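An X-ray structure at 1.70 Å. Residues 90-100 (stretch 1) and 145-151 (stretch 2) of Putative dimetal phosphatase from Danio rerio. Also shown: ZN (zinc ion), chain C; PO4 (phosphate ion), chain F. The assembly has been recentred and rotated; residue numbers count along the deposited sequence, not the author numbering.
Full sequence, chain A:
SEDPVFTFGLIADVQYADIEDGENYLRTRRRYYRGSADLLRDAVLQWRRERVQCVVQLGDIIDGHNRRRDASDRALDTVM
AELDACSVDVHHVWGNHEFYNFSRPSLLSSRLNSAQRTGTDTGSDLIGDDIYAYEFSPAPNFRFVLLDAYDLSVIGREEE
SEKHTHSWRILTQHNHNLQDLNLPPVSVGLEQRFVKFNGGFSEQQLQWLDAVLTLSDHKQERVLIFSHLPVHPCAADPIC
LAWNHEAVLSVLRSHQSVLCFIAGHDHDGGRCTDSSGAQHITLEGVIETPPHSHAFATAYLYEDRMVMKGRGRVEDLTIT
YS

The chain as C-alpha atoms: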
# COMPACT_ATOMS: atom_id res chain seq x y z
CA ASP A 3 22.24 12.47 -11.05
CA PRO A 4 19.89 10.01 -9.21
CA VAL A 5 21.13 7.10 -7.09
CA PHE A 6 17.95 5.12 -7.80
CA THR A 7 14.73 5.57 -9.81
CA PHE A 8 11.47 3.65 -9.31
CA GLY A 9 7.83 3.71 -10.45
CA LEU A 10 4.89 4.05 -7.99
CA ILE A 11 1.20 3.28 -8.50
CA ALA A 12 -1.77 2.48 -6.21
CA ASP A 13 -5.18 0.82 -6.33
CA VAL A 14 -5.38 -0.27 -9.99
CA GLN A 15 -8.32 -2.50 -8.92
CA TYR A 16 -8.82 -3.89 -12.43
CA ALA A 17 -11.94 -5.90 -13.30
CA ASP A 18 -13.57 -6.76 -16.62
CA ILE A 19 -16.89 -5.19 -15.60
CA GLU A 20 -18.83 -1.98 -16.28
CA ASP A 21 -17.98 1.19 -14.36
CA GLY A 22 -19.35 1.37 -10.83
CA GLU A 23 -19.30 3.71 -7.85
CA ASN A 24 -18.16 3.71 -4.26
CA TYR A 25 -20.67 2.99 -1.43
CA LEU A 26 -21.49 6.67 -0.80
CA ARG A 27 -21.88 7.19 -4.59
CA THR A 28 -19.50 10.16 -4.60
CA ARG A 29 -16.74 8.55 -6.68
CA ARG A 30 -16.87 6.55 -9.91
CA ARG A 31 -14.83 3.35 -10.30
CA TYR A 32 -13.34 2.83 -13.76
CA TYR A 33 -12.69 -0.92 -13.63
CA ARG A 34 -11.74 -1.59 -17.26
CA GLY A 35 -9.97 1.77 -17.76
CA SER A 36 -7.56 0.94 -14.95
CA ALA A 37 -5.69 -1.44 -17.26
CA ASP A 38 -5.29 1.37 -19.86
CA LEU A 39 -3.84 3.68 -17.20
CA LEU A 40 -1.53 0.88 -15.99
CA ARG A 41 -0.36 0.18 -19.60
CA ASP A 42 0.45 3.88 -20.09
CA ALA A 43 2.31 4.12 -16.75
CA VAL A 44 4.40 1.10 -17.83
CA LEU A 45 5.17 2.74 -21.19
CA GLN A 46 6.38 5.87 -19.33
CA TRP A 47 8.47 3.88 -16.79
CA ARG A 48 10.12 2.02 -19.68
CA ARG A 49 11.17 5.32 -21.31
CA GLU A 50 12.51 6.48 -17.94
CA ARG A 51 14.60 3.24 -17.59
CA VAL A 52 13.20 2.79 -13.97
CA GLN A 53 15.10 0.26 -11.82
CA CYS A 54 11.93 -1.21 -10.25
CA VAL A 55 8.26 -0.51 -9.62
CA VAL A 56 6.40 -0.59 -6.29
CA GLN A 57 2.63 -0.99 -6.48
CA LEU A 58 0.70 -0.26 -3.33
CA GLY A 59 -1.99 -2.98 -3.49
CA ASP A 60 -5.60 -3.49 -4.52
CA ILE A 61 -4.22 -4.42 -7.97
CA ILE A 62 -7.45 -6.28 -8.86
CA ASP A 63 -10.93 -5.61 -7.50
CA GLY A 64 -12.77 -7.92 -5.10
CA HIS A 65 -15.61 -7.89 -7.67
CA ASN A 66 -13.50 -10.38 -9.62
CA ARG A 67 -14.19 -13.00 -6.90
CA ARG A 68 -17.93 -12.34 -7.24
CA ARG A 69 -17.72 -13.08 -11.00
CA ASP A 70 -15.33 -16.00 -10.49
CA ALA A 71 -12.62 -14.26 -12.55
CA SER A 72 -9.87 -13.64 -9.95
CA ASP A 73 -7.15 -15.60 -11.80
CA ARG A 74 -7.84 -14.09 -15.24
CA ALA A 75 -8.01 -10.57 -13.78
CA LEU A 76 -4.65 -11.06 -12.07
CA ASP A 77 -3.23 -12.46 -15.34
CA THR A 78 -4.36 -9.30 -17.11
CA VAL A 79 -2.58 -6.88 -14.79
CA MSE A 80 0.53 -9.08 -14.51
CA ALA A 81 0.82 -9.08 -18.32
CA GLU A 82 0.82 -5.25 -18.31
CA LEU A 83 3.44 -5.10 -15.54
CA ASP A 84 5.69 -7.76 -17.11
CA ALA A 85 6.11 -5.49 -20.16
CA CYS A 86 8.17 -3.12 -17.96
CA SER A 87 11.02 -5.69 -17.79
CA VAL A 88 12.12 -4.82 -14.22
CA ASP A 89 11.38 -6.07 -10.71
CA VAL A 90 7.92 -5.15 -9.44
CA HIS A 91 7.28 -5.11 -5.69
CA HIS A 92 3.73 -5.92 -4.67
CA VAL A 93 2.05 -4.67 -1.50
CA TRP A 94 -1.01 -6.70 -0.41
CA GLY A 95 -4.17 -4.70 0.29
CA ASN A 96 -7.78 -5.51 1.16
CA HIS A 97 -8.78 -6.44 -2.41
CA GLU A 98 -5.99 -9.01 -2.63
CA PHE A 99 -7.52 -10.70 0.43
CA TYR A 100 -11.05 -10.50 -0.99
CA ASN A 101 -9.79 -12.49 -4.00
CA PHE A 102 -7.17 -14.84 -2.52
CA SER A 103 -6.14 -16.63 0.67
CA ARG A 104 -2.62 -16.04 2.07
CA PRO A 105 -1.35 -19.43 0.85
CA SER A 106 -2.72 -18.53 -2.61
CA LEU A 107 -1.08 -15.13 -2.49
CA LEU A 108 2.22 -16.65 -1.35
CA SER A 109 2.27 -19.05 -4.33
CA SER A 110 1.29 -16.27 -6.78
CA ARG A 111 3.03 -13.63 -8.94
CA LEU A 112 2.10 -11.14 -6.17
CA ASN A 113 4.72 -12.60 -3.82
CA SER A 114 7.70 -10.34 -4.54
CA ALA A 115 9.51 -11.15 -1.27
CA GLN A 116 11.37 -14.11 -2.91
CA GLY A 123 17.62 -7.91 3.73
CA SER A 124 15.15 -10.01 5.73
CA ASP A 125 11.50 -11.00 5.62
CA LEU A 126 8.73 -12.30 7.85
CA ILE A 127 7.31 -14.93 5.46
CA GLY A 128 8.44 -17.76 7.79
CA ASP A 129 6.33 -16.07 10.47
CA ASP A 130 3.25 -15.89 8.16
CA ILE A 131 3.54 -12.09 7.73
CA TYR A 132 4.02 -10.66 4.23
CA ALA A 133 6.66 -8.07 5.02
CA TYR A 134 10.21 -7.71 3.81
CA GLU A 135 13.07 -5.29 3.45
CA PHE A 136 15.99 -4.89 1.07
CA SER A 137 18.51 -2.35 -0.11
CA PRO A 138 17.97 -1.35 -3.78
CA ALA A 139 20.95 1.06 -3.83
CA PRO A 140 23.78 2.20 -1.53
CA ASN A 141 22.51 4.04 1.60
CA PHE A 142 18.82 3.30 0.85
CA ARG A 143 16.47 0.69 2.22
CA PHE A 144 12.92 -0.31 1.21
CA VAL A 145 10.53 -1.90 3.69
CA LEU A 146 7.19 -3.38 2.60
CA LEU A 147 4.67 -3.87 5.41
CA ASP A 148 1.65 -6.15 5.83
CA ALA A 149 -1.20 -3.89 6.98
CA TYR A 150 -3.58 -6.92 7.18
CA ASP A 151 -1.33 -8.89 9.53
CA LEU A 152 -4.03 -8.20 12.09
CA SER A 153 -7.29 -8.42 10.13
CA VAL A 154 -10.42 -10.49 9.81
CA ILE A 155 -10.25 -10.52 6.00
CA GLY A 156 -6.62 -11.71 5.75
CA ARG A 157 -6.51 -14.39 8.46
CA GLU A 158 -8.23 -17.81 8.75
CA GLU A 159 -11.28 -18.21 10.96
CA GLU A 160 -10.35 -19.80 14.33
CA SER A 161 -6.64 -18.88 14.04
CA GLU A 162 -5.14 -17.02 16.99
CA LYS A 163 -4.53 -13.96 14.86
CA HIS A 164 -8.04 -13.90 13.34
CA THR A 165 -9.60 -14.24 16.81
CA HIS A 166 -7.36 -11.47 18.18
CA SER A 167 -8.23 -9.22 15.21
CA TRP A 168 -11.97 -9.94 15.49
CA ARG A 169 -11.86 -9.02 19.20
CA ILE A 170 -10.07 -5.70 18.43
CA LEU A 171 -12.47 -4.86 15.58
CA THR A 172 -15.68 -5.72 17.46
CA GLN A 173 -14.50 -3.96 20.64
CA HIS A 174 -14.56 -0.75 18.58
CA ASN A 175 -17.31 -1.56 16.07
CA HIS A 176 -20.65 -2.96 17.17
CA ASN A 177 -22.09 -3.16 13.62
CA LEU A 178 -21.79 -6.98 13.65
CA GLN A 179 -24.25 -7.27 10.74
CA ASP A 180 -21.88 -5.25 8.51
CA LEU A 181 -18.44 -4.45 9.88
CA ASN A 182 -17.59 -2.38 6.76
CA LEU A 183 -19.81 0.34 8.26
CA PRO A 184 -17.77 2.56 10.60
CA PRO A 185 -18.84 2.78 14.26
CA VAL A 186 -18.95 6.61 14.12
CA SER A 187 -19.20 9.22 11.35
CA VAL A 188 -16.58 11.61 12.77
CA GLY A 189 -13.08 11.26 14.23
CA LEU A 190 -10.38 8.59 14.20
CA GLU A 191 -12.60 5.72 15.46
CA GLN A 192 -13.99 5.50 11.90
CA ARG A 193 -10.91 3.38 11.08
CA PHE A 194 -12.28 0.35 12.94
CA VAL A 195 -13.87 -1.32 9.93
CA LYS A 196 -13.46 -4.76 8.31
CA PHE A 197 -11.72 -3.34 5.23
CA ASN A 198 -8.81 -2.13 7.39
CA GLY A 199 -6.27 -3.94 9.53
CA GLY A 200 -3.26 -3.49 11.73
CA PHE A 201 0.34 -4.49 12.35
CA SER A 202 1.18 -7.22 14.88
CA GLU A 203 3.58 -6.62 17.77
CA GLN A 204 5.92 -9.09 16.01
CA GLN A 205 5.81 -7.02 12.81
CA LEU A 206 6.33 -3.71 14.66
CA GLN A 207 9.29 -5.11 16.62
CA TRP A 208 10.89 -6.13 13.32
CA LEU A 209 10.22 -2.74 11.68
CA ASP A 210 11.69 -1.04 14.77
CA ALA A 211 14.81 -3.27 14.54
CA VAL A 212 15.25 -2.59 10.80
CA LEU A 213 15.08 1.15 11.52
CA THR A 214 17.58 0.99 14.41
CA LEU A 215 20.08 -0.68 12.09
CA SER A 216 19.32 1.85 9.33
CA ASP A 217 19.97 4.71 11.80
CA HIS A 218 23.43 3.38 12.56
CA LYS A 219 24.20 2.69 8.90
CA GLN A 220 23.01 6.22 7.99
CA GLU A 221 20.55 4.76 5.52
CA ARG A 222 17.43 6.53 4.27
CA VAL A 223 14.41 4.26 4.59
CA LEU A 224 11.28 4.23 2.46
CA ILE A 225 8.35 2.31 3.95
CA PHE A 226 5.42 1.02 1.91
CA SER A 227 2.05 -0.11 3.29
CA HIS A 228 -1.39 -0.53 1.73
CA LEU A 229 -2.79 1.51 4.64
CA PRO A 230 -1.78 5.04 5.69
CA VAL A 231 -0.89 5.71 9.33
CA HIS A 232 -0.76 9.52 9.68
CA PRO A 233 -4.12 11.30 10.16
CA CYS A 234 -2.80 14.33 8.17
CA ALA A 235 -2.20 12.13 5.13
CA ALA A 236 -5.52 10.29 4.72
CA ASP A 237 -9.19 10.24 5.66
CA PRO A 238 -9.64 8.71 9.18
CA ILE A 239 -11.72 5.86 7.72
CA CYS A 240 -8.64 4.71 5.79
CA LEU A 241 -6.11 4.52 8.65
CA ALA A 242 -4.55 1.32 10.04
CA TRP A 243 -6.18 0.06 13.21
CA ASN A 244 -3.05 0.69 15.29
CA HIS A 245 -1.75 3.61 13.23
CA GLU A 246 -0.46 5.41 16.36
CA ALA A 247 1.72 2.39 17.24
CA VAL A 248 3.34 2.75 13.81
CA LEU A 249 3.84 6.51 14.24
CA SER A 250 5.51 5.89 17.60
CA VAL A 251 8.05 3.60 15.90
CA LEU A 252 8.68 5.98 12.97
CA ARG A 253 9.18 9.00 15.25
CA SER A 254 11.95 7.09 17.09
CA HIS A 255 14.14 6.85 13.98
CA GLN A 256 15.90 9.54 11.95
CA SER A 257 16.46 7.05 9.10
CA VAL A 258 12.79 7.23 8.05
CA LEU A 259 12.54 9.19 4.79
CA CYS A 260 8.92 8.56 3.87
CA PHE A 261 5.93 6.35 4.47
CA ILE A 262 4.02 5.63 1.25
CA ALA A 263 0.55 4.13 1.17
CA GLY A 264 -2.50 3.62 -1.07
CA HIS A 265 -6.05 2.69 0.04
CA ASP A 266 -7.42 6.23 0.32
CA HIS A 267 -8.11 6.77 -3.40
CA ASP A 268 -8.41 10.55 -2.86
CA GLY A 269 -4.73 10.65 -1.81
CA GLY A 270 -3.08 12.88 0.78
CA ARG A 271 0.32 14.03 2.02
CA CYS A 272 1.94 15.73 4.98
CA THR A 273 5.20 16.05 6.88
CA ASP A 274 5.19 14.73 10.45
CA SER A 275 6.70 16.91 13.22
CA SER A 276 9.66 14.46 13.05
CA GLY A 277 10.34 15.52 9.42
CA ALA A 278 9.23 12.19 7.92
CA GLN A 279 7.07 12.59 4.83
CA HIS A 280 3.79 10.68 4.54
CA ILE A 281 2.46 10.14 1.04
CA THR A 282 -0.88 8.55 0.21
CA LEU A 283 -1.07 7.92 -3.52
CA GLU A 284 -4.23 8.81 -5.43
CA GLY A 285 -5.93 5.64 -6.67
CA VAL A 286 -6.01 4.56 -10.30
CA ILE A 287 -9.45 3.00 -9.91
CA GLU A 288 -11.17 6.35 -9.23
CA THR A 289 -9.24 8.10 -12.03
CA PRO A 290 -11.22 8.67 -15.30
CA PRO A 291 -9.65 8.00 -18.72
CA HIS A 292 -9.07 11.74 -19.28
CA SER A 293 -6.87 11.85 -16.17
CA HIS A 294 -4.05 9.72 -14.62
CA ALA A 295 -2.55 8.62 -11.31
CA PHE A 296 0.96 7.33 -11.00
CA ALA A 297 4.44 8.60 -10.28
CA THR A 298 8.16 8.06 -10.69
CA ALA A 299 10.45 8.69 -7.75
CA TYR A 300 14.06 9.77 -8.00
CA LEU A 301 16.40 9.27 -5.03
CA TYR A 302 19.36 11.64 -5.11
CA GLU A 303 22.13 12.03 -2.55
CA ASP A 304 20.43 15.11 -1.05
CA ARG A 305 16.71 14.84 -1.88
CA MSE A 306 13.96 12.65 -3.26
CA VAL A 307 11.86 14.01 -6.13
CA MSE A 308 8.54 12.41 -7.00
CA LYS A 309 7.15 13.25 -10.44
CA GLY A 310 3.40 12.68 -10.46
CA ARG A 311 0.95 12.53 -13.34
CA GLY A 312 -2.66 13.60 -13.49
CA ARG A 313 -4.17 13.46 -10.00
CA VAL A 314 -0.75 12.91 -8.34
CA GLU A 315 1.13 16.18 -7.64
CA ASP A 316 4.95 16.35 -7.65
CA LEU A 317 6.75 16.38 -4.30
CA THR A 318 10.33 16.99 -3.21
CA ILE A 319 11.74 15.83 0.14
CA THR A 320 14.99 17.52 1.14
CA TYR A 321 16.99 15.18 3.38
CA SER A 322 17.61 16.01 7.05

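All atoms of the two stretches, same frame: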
# COMPACT_ATOMS: atom_id res chain seq x y z
N VAL A 90 9.08 -5.85 -10.00
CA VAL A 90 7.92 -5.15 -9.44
C VAL A 90 7.70 -5.67 -8.02
O VAL A 90 7.71 -6.89 -7.78
CB VAL A 90 6.65 -5.36 -10.30
CG1 VAL A 90 5.47 -4.60 -9.70
CG2 VAL A 90 6.90 -4.89 -11.75
N HIS A 91 7.51 -4.75 -7.09
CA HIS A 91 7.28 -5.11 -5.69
C HIS A 91 5.81 -4.88 -5.39
O HIS A 91 5.27 -3.81 -5.69
CB HIS A 91 8.18 -4.30 -4.77
CG HIS A 91 9.63 -4.62 -4.97
ND1 HIS A 91 10.23 -5.70 -4.35
CD2 HIS A 91 10.56 -4.09 -5.79
CE1 HIS A 91 11.49 -5.78 -4.75
NE2 HIS A 91 11.71 -4.81 -5.62
N HIS A 92 5.17 -5.91 -4.85
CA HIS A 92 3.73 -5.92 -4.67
C HIS A 92 3.38 -5.85 -3.19
O HIS A 92 3.79 -6.72 -2.42
CB HIS A 92 3.12 -7.21 -5.24
CG HIS A 92 3.45 -7.44 -6.68
ND1 HIS A 92 2.86 -6.74 -7.71
CD2 HIS A 92 4.32 -8.31 -7.26
CE1 HIS A 92 3.35 -7.16 -8.86
NE2 HIS A 92 4.25 -8.10 -8.62
N VAL A 93 2.63 -4.81 -2.83
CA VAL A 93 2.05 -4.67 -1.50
C VAL A 93 0.68 -5.33 -1.52
O VAL A 93 -0.06 -5.16 -2.49
CB VAL A 93 1.95 -3.14 -1.15
CG1 VAL A 93 1.21 -2.93 0.17
CG2 VAL A 93 3.32 -2.52 -1.09
N TRP A 94 0.34 -6.08 -0.48
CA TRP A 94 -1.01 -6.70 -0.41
C TRP A 94 -1.99 -5.80 0.34
O TRP A 94 -1.73 -5.39 1.49
CB TRP A 94 -0.99 -8.10 0.20
CG TRP A 94 -0.12 -9.08 -0.52
CD1 TRP A 94 0.46 -8.93 -1.75
CD2 TRP A 94 0.25 -10.38 -0.05
NE1 TRP A 94 1.19 -10.05 -2.06
CE2 TRP A 94 1.10 -10.95 -1.04
CE3 TRP A 94 -0.03 -11.10 1.11
CZ2 TRP A 94 1.66 -12.23 -0.89
CZ3 TRP A 94 0.54 -12.38 1.26
CH2 TRP A 94 1.37 -12.93 0.26
N GLY A 95 -3.09 -5.48 -0.33
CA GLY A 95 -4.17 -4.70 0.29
C GLY A 95 -5.46 -5.49 0.45
O GLY A 95 -5.52 -6.71 0.20
N ASN A 96 -6.51 -4.81 0.90
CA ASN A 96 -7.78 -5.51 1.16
C ASN A 96 -8.33 -6.29 -0.03
O ASN A 96 -8.82 -7.39 0.16
CB ASN A 96 -8.85 -4.63 1.84
CG ASN A 96 -9.10 -3.32 1.12
OD1 ASN A 96 -8.16 -2.60 0.77
ND2 ASN A 96 -10.38 -3.00 0.90
N HIS A 97 -8.22 -5.74 -1.24
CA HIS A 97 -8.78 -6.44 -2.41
C HIS A 97 -8.02 -7.70 -2.79
O HIS A 97 -8.60 -8.65 -3.32
CB HIS A 97 -8.96 -5.47 -3.58
CG HIS A 97 -10.14 -4.57 -3.37
ND1 HIS A 97 -11.37 -4.81 -3.93
CD2 HIS A 97 -10.29 -3.47 -2.59
CE1 HIS A 97 -12.22 -3.88 -3.54
NE2 HIS A 97 -11.60 -3.06 -2.72
N GLU A 98 -6.71 -7.73 -2.51
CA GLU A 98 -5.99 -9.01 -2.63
C GLU A 98 -6.63 -10.07 -1.75
O GLU A 98 -6.86 -11.20 -2.21
CB GLU A 98 -4.51 -8.86 -2.26
CG GLU A 98 -3.63 -8.33 -3.40
CD GLU A 98 -3.82 -6.84 -3.69
OE1 GLU A 98 -4.20 -6.11 -2.76
OE2 GLU A 98 -3.54 -6.43 -4.83
N PHE A 99 -6.91 -9.72 -0.49
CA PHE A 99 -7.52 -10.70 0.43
C PHE A 99 -8.97 -11.08 0.11
O PHE A 99 -9.42 -12.18 0.46
CB PHE A 99 -7.35 -10.26 1.89
CG PHE A 99 -5.92 -10.12 2.30
CD1 PHE A 99 -5.11 -11.25 2.48
CD2 PHE A 99 -5.36 -8.87 2.46
CE1 PHE A 99 -3.76 -11.10 2.86
CE2 PHE A 99 -4.01 -8.71 2.83
CZ PHE A 99 -3.21 -9.84 3.02
N TYR A 100 -9.70 -10.18 -0.54
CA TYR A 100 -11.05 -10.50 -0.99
C TYR A 100 -10.97 -11.58 -2.07
O TYR A 100 -11.85 -12.44 -2.14
CB TYR A 100 -11.76 -9.28 -1.60
CG TYR A 100 -11.99 -8.12 -0.65
CD1 TYR A 100 -12.11 -8.31 0.73
CD2 TYR A 100 -12.10 -6.82 -1.15
CE1 TYR A 100 -12.32 -7.24 1.59
CE2 TYR A 100 -12.30 -5.73 -0.30
CZ TYR A 100 -12.40 -5.94 1.07
OH TYR A 100 -12.57 -4.85 1.90
N VAL A 145 11.21 -0.99 2.77
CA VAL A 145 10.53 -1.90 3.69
C VAL A 145 9.08 -1.98 3.21
O VAL A 145 8.43 -0.94 3.04
CB VAL A 145 10.56 -1.36 5.15
CG1 VAL A 145 9.81 -2.32 6.10
CG2 VAL A 145 12.01 -1.15 5.64
N LEU A 146 8.58 -3.19 2.97
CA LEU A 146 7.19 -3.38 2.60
C LEU A 146 6.51 -4.02 3.79
O LEU A 146 7.00 -5.05 4.29
CB LEU A 146 7.04 -4.32 1.39
CG LEU A 146 7.00 -3.66 0.00
CD1 LEU A 146 8.40 -3.18 -0.35
CD2 LEU A 146 6.46 -4.66 -1.05
N LEU A 147 5.41 -3.40 4.23
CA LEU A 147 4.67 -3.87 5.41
C LEU A 147 3.37 -4.55 5.02
O LEU A 147 2.85 -4.34 3.90
CB LEU A 147 4.35 -2.69 6.33
CG LEU A 147 5.53 -1.87 6.88
CD1 LEU A 147 5.00 -0.77 7.80
CD2 LEU A 147 6.52 -2.80 7.59
N ASP A 148 2.87 -5.36 5.96
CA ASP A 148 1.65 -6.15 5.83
C ASP A 148 0.58 -5.52 6.76
O ASP A 148 0.49 -5.85 7.95
CB ASP A 148 1.97 -7.60 6.26
CG ASP A 148 0.80 -8.56 6.10
OD1 ASP A 148 -0.33 -8.15 5.73
OD2 ASP A 148 1.05 -9.76 6.34
N ALA A 149 -0.23 -4.63 6.19
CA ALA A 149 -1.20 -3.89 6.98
C ALA A 149 -2.45 -4.72 7.34
O ALA A 149 -3.33 -4.22 8.06
CB ALA A 149 -1.62 -2.61 6.25
N TYR A 150 -2.51 -5.96 6.84
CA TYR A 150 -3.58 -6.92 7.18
C TYR A 150 -3.08 -8.11 8.00
O TYR A 150 -3.74 -9.14 8.10
CB TYR A 150 -4.36 -7.36 5.92
CG TYR A 150 -5.07 -6.16 5.34
CD1 TYR A 150 -6.38 -5.84 5.71
CD2 TYR A 150 -4.38 -5.27 4.49
CE1 TYR A 150 -7.02 -4.71 5.21
CE2 TYR A 150 -5.00 -4.14 3.99
CZ TYR A 150 -6.31 -3.85 4.37
OH TYR A 150 -6.97 -2.73 3.89
N ASP A 151 -1.91 -7.93 8.59
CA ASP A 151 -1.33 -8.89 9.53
C ASP A 151 -2.36 -9.16 10.64
O ASP A 151 -2.72 -10.31 10.93
CB ASP A 151 -0.04 -8.24 10.05
CG ASP A 151 0.68 -9.06 11.09
OD1 ASP A 151 0.30 -10.20 11.41
OD2 ASP A 151 1.68 -8.49 11.58
ZN ZN C . -7.74 -0.74 -0.19
P PO4 F . -11.18 0.06 -1.33
O1 PO4 F . -11.46 1.47 -0.85
O2 PO4 F . -12.49 -0.68 -1.50
O3 PO4 F . -10.55 0.04 -2.71
O4 PO4 F . -10.26 -0.65 -0.39
O HOH W 1 0.18 -3.71 3.39
O HOH W 2 2.19 -6.18 1.79
O HOH W 3 -1.15 -6.55 3.78
O HOH W 4 -8.44 1.05 -1.14

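Two segments far apart in sequence can pack tightly without a single direct hydrogen bond between them, provided that apolar contacts and buried water share the work. Residues 90-100 and 145-151 of this putative dimetal phosphatase illustrate the principle, burying 404 Å² between them.

Val 90, in a strand that begins earlier in the chain, lies out of reach, and contact begins at His 91. Its CB lies 4.1 Å from Leu 146 CD2, while the imidazole leads away to a hydrogen bond elsewhere in the structure. His 92 turns its side chain away and contributes backbone instead, its O lying 3.6 Å from Leu 146 CD2. Val 93 completes this pocket: its CG2 approaches Leu 146 CD2 at 3.8 Å. One methyl of Leu 146 thus touches three successive residues, and its branched, wholly apolar side chain asks for no polar partner there.

At Trp 94 the backbones are bridged by water. Water 2 accepts from Trp 94 N (2.9 Å) and donates to Leu 147 O (2.9 Å). Water 1 lies 3.2 Å from Trp 94 O and 2.8 Å from Leu 147 O, and accepts from Ala 149 N at 3.0 Å. Water 3 lies 2.6 Å from Trp 94 O and 2.7 Å from Asp 148 OD1. The CA atoms of Trp 94 and Asp 148 are 6.8 Å apart, and the waters fill the gap between main-chain groups of the two stretches, with Asp 148 OD1 as one side-chain partner. Asp 148 also steadies its own turn, a type I turn ending at Asp 151, by accepting from Tyr 150 N at its OD1 (3.3 Å).

Gly 95 occupies the N-cap position of the following helix, where its N donates to Glu 98 OE1 (2.7 Å). Its C sits 3.8 Å from Tyr 150 CE2.

Asn 96 serves both the contact and the metal site. Its CA lies over one face of the Tyr 150 ring, and its OD1, which binds zinc at 2.1 Å, is 3.3 Å from Tyr 150 OH. The amide's other end, ND2, donates to Tyr 100 OH (3.0 Å) and to phosphate O4 (2.7 Å).

One helical turn after Gly 95, Phe 99 points toward stretch 2 and sets its CE2 3.4 Å from Tyr 150 CB. The two rings meet obliquely, centroids 5.6 Å apart and planes at 48°. Tyr 150, with the largest covered area, suits this place because its long aromatic side chain spans from Phe 99 to Asn 96.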